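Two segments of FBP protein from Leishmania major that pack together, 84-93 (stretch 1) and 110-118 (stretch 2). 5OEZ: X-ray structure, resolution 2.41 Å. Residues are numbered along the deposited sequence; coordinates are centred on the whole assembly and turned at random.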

# COMPACT_ATOMS: atom_id res chain seq x y z
N TYR C 84 -2.61 -7.62 -21.58
CA TYR C 84 -3.65 -8.26 -20.81
C TYR C 84 -4.90 -8.56 -21.64
O TYR C 84 -5.51 -9.62 -21.46
N LEU C 85 -5.29 -7.66 -22.55
CA LEU C 85 -6.47 -7.90 -23.39
C LEU C 85 -6.26 -9.03 -24.37
O LEU C 85 -7.13 -9.88 -24.52
N LEU C 86 -5.10 -9.07 -25.03
CA LEU C 86 -4.81 -10.15 -25.98
C LEU C 86 -4.73 -11.52 -25.31
O LEU C 86 -5.15 -12.51 -25.91
N SER C 87 -4.23 -11.58 -24.08
CA SER C 87 -4.14 -12.85 -23.36
C SER C 87 -5.45 -13.26 -22.68
O SER C 87 -5.54 -14.35 -22.15
N SER C 88 -6.45 -12.39 -22.67
CA SER C 88 -7.73 -12.71 -22.03
C SER C 88 -8.51 -13.86 -22.71
O SER C 88 -9.36 -14.47 -22.05
N THR C 89 -8.24 -14.10 -24.00
CA THR C 89 -9.04 -14.94 -24.90
C THR C 89 -10.40 -14.35 -25.29
O THR C 89 -11.18 -15.00 -25.98
N SER C 90 -10.67 -13.11 -24.91
CA SER C 90 -11.99 -12.50 -25.14
C SER C 90 -12.07 -11.60 -26.38
O SER C 90 -13.18 -11.27 -26.80
N VAL C 91 -10.94 -11.16 -26.92
CA VAL C 91 -10.97 -10.13 -27.97
C VAL C 91 -10.65 -10.72 -29.33
O VAL C 91 -9.78 -11.58 -29.48
N CYS C 92 -11.39 -10.25 -30.33
CA CYS C 92 -11.11 -10.50 -31.73
C CYS C 92 -10.14 -9.45 -32.28
O CYS C 92 -9.12 -9.78 -32.90
N VAL C 93 -10.45 -8.19 -32.00
CA VAL C 93 -9.74 -7.07 -32.56
C VAL C 93 -9.51 -6.04 -31.47
O VAL C 93 -10.39 -5.77 -30.65
N ARG C 110 -8.64 -16.31 -29.87
CA ARG C 110 -9.48 -15.27 -30.49
C ARG C 110 -10.93 -15.31 -29.98
O ARG C 110 -11.63 -16.28 -30.20
N GLY C 111 -11.36 -14.26 -29.28
CA GLY C 111 -12.75 -14.12 -28.79
C GLY C 111 -13.62 -13.35 -29.78
O GLY C 111 -13.32 -13.30 -30.96
N ASP C 112 -14.70 -12.74 -29.28
CA ASP C 112 -15.73 -12.12 -30.14
C ASP C 112 -15.99 -10.64 -29.83
O ASP C 112 -16.94 -10.05 -30.35
N TYR C 113 -15.12 -10.01 -29.03
CA TYR C 113 -15.24 -8.58 -28.74
C TYR C 113 -14.26 -7.75 -29.57
O TYR C 113 -13.12 -8.15 -29.79
N LEU C 114 -14.74 -6.60 -30.04
CA LEU C 114 -13.89 -5.57 -30.64
C LEU C 114 -13.76 -4.50 -29.58
O LEU C 114 -14.77 -4.01 -29.09
N ILE C 115 -12.54 -4.12 -29.21
CA ILE C 115 -12.34 -3.13 -28.16
C ILE C 115 -11.45 -2.00 -28.64
O ILE C 115 -10.40 -2.23 -29.24
N PHE C 116 -11.91 -0.78 -28.41
CA PHE C 116 -11.21 0.42 -28.82
C PHE C 116 -10.99 1.20 -27.57
O PHE C 116 -11.94 1.48 -26.85
N PHE C 117 -9.73 1.55 -27.30
CA PHE C 117 -9.41 2.18 -26.04
C PHE C 117 -8.41 3.32 -26.19
O PHE C 117 -7.59 3.32 -27.09
N ASP C 118 -8.55 4.31 -25.31
CA ASP C 118 -7.55 5.33 -25.10
C ASP C 118 -6.84 4.94 -23.78
O ASP C 118 -7.40 5.11 -22.70

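What brings V93, the residue with the most surface covered by the other stretch, against L114? The two are paired in a parallel bridge, and their side chains lie on the same face of the sheet. V93 CB lies 4.2 Å from L114 CG; V93 has chi1 t and L114 is m, p. The backbone holds them in place: I115 N donates to V93 O at 3.1 Å, and L114 CA approaches V93 O at 3.5 Å.

How does C92 fit at the corner of the chain? A bulge shifts the register by one residue between V91 and V93, so Y113 O receives C92 N at 2.8 Å and, weakly, V93 N at 3.5 Å. The CA-to-CB bond of C92 points sideways, and chi1 is t. C92 CB lies 3.4 Å from G111 O, and C92 SG lies 4.3 Å from CG of R110, whose CA-to-CB bond points away. R110 NE and NH2 find their hydrogen bonds elsewhere in the structure.

What does I115 gather around it? In a t, t rotamer I115 meets L85 of the helix and V91 beyond it: I115 CG2 is 4.1 Å from V91 CG1, and I115 CD1 is 4.1 Å from L85 CD2. L85, m, t, with its CA-to-CB bond toward the second stretch, also places CD1 4.1 Å from CE1 of F117, which is p. One leucine thus ties the helix to two strand residues through apolar contacts.

Why does the chain come so close at S90 and G111? G111 has no side chain, and an ideal CB there would lie 2.2 Å from S90 C, a clash. S90 O accepts Y113 N at 3.2 Å, while S90 CB lies 4.4 Å from Y113 CD2; both side chains are m. S90 OG is hydrogen-bonded elsewhere in the structure.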

# COMPACT_ATOMS: atom_id res chain seq x y z
CB TYR C 84 -3.96 -7.45 -19.53
CG TYR C 84 -2.78 -7.42 -18.56
CD1 TYR C 84 -2.28 -8.59 -18.02
CD2 TYR C 84 -2.15 -6.22 -18.21
CE1 TYR C 84 -1.18 -8.58 -17.16
CE2 TYR C 84 -1.06 -6.19 -17.35
CZ TYR C 84 -0.59 -7.37 -16.82
OH TYR C 84 0.49 -7.37 -15.98
CB LEU C 85 -6.90 -6.63 -24.14
CG LEU C 85 -7.54 -5.53 -23.30
CD1 LEU C 85 -7.61 -4.23 -24.09
CD2 LEU C 85 -8.93 -5.92 -22.83
CB LEU C 86 -3.53 -9.85 -26.78
CG LEU C 86 -3.63 -8.68 -27.78
CD1 LEU C 86 -2.26 -8.33 -28.36
CD2 LEU C 86 -4.62 -8.98 -28.91
CB SER C 87 -2.99 -12.83 -22.33
OG SER C 87 -3.31 -12.05 -21.18
CB SER C 88 -8.63 -11.47 -21.94
OG SER C 88 -9.09 -11.03 -23.22
CB THR C 89 -9.28 -16.39 -24.36
OG1 THR C 89 -10.29 -16.38 -23.33
CG2 THR C 89 -7.98 -17.02 -23.85
CB SER C 90 -12.41 -11.70 -23.90
OG SER C 90 -12.78 -12.59 -22.87
CB VAL C 91 -10.04 -8.93 -27.66
CG1 VAL C 91 -10.17 -8.52 -26.20
CG2 VAL C 91 -8.60 -9.21 -28.00
CB CYS C 92 -12.42 -10.43 -32.52
SG CYS C 92 -12.20 -10.85 -34.24
CB VAL C 93 -10.61 -6.42 -33.68
CG1 VAL C 93 -10.10 -5.06 -34.14
CG2 VAL C 93 -10.71 -7.36 -34.86
CB ARG C 110 -9.46 -15.44 -32.02
CG ARG C 110 -10.19 -14.36 -32.81
CD ARG C 110 -10.01 -14.56 -34.31
NE ARG C 110 -8.64 -14.30 -34.74
CZ ARG C 110 -8.11 -14.65 -35.92
NH1 ARG C 110 -8.83 -15.29 -36.84
NH2 ARG C 110 -6.83 -14.36 -36.17
CB ASP C 112 -17.03 -12.97 -30.14
CG ASP C 112 -17.50 -13.37 -28.75
OD1 ASP C 112 -16.99 -12.85 -27.73
OD2 ASP C 112 -18.39 -14.25 -28.69
CB TYR C 113 -15.05 -8.31 -27.24
CG TYR C 113 -16.20 -8.82 -26.41
CD1 TYR C 113 -17.48 -8.31 -26.59
CD2 TYR C 113 -16.02 -9.81 -25.44
CE1 TYR C 113 -18.55 -8.75 -25.83
CE2 TYR C 113 -17.09 -10.27 -24.68
CZ TYR C 113 -18.35 -9.74 -24.88
OH TYR C 113 -19.43 -10.19 -24.14
CB LEU C 114 -14.54 -4.96 -31.89
CG LEU C 114 -14.78 -5.86 -33.11
CD1 LEU C 114 -16.06 -6.66 -32.98
CD2 LEU C 114 -14.83 -5.03 -34.39
CB ILE C 115 -11.84 -3.76 -26.84
CG1 ILE C 115 -11.64 -2.68 -25.78
CG2 ILE C 115 -10.56 -4.54 -27.03
CD1 ILE C 115 -11.65 -3.21 -24.36
CB PHE C 116 -12.06 1.18 -29.84
CG PHE C 116 -12.26 0.42 -31.09
CD1 PHE C 116 -11.29 0.44 -32.08
CD2 PHE C 116 -13.37 -0.40 -31.25
CE1 PHE C 116 -11.44 -0.30 -33.24
CE2 PHE C 116 -13.52 -1.15 -32.41
CZ PHE C 116 -12.56 -1.10 -33.40
CB PHE C 117 -8.91 1.12 -25.04
CG PHE C 117 -7.62 0.46 -25.44
CD1 PHE C 117 -7.62 -0.64 -26.30
CD2 PHE C 117 -6.41 0.94 -24.98
CE1 PHE C 117 -6.42 -1.24 -26.67
CE2 PHE C 117 -5.22 0.36 -25.37
CZ PHE C 117 -5.22 -0.73 -26.23
CB ASP C 118 -8.22 6.70 -25.01
CG ASP C 118 -7.22 7.85 -24.84
OD1 ASP C 118 -5.99 7.62 -24.89
OD2 ASP C 118 -7.68 9.00 -24.69